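Local coordinates for protein 4-oxalocrotonate tautomerase (Thermus thermophilus, PDB 3ABF) that belongs to the tautomerase superfamily of small beta-alpha-beta proteins and assembles from six copies of one short chain, at residues K5-E10 and Y44-D49. Sequence-based numbering, arbitrary orientation.
With SO4 (sulfate ion), chain G; SO4 (sulfate ion), chain I.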
# COMPACT_ATOMS: atom_id res chain seq x y z
N LYS A 5 -2.40 6.36 7.04
CA LYS A 5 -2.97 6.48 5.71
C LYS A 5 -4.46 6.25 5.86
O LYS A 5 -4.88 5.24 6.40
CB LYS A 5 -2.38 5.45 4.73
CG LYS A 5 -2.86 5.72 3.32
CD LYS A 5 -2.15 4.90 2.24
CE LYS A 5 -2.72 3.50 2.16
NZ LYS A 5 -2.27 2.82 0.91
N VAL A 6 -5.25 7.22 5.41
CA VAL A 6 -6.70 7.11 5.50
C VAL A 6 -7.27 6.86 4.12
O VAL A 6 -7.09 7.68 3.22
CB VAL A 6 -7.33 8.41 6.04
CG1 VAL A 6 -8.84 8.22 6.25
CG2 VAL A 6 -6.63 8.84 7.34
N THR A 7 -7.96 5.74 3.94
CA THR A 7 -8.56 5.46 2.65
C THR A 7 -10.04 5.81 2.80
O THR A 7 -10.72 5.28 3.67
CB THR A 7 -8.38 3.99 2.26
OG1 THR A 7 -6.98 3.71 2.18
CG2 THR A 7 -9.01 3.72 0.90
N LEU A 8 -10.51 6.73 1.96
CA LEU A 8 -11.90 7.17 2.00
C LEU A 8 -12.32 7.69 0.63
O LEU A 8 -11.47 7.99 -0.20
CB LEU A 8 -12.10 8.27 3.04
CG LEU A 8 -11.48 9.65 2.75
CD1 LEU A 8 -11.85 10.60 3.87
CD2 LEU A 8 -9.96 9.56 2.63
N LEU A 9 -13.63 7.82 0.41
CA LEU A 9 -14.12 8.32 -0.86
C LEU A 9 -13.79 9.78 -1.00
O LEU A 9 -13.84 10.54 -0.02
CB LEU A 9 -15.64 8.12 -0.97
CG LEU A 9 -16.14 6.69 -1.17
CD1 LEU A 9 -17.66 6.67 -1.06
CD2 LEU A 9 -15.70 6.16 -2.53
N GLU A 10 -13.45 10.19 -2.23
CA GLU A 10 -13.11 11.56 -2.53
C GLU A 10 -14.33 12.46 -2.34
O GLU A 10 -15.46 12.00 -2.48
CB GLU A 10 -12.60 11.65 -3.98
CG GLU A 10 -11.98 12.99 -4.34
CD GLU A 10 -11.16 12.94 -5.63
OE1 GLU A 10 -10.59 13.98 -6.00
OE2 GLU A 10 -11.06 11.86 -6.26
N TYR A 44 -5.75 9.05 1.19
CA TYR A 44 -5.83 8.32 -0.06
C TYR A 44 -7.31 8.34 -0.44
O TYR A 44 -8.08 7.52 0.03
CB TYR A 44 -5.38 6.88 0.15
CG TYR A 44 -5.58 5.98 -1.05
CD1 TYR A 44 -5.78 4.61 -0.88
CD2 TYR A 44 -5.61 6.49 -2.34
CE1 TYR A 44 -6.00 3.77 -1.97
CE2 TYR A 44 -5.84 5.66 -3.45
CZ TYR A 44 -6.04 4.31 -3.25
OH TYR A 44 -6.28 3.46 -4.31
N GLU A 45 -7.69 9.31 -1.27
CA GLU A 45 -9.08 9.46 -1.67
C GLU A 45 -9.35 8.65 -2.93
O GLU A 45 -8.69 8.82 -3.97
CB GLU A 45 -9.38 10.95 -1.92
CG GLU A 45 -9.25 11.81 -0.67
CD GLU A 45 -9.48 13.29 -0.96
OE1 GLU A 45 -8.53 13.99 -1.36
OE2 GLU A 45 -10.64 13.73 -0.80
N VAL A 46 -10.33 7.77 -2.84
CA VAL A 46 -10.65 6.92 -3.97
C VAL A 46 -11.96 7.34 -4.61
O VAL A 46 -12.87 7.82 -3.94
CB VAL A 46 -10.71 5.44 -3.56
CG1 VAL A 46 -9.43 5.07 -2.81
CG2 VAL A 46 -11.91 5.17 -2.70
N ARG A 47 -12.03 7.19 -5.92
CA ARG A 47 -13.22 7.57 -6.64
C ARG A 47 -14.27 6.48 -6.53
O ARG A 47 -13.95 5.34 -6.24
CB ARG A 47 -12.87 7.89 -8.10
CG ARG A 47 -11.86 9.05 -8.18
CD ARG A 47 -11.94 9.76 -9.51
NE ARG A 47 -11.41 8.95 -10.60
CZ ARG A 47 -10.12 8.80 -10.86
NH1 ARG A 47 -9.73 8.03 -11.87
NH2 ARG A 47 -9.21 9.42 -10.10
N ARG A 48 -15.52 6.83 -6.76
CA ARG A 48 -16.59 5.85 -6.65
C ARG A 48 -16.50 4.68 -7.61
O ARG A 48 -17.01 3.61 -7.32
CB ARG A 48 -17.95 6.55 -6.77
CG ARG A 48 -18.31 7.34 -5.52
CD ARG A 48 -19.67 8.01 -5.68
NE ARG A 48 -20.21 8.49 -4.41
CZ ARG A 48 -19.58 9.35 -3.61
NH1 ARG A 48 -20.14 9.74 -2.47
NH2 ARG A 48 -18.39 9.80 -3.94
N ASP A 49 -15.86 4.87 -8.77
CA ASP A 49 -15.73 3.76 -9.71
C ASP A 49 -14.44 2.97 -9.46
O ASP A 49 -14.01 2.20 -10.31
CB ASP A 49 -15.80 4.26 -11.16
CG ASP A 49 -14.63 5.15 -11.55
OD1 ASP A 49 -14.08 5.85 -10.67
OD2 ASP A 49 -14.28 5.17 -12.75
S SO4 G . -3.07 -0.63 1.17
O1 SO4 G . -2.86 0.19 -0.03
O2 SO4 G . -2.21 -1.82 1.15
O3 SO4 G . -2.75 0.19 2.36
O4 SO4 G . -4.49 -1.04 1.24
S SO4 I . 1.51 2.53 1.37
O1 SO4 I . 2.79 3.09 0.93
O2 SO4 I . 1.43 1.12 0.98
O3 SO4 I . 1.39 2.63 2.83
O4 SO4 I . 0.42 3.29 0.73
O HOH W 1 -12.64 12.82 0.71
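Four backbone hydrogen bonds zip V6, L8 and E10 to Y44 and V46: Y44 N gives to V6 O at 2.8 Å, L8 N to Y44 O, V46 N to L8 O, and E10 N to V46 O at 3.0 Å. Three CA-H...O contacts run among them, the shortest from E45 CA to L8 O at 3.2 Å.

On one face of the sheet T7 and Y44 project together as neighbours. T7 OG1 sits at the edge of the tyrosine ring, 3.4 Å from Y44 CD1, while V46 CG1 covers one ring face, off toward the rim. A chi1 of -60° sets T7 OG1 beside the backbone N, anti to the carbonyl carbon, and T7 CG2 meets V46 CG1 at 4.0 Å.

Strands 2-9 and 39-46 are the two parallel strands of a beta-alpha-beta unit, joined through helix 14-31, as in the tautomerase fold; K5, V6 and T7 also pair antiparallel with a strand of the second subunit, carrying the sheet across the interface.

At the ends of the two strands, L9 CD2 packs on V46 CG2, and just beyond them L9 CD1 lies over the centre of the R48 guanidinium, 4.1 Å above its plane.

Among the polar groups, one water donates to both L9 O and E45 OE2, while E45 OE1 forms a salt bridge with K17 and accepts a hydrogen bond from Q50 of the fourth subunit. E10 crosses E45 at about a right angle, and its OE1 forms a salt bridge to R47 of that same subunit. A chi3 of 80° turns K5 CE aside; NZ beyond it bonds to two sulfate ions, 2.7 Å from O4 of the chain I sulfate.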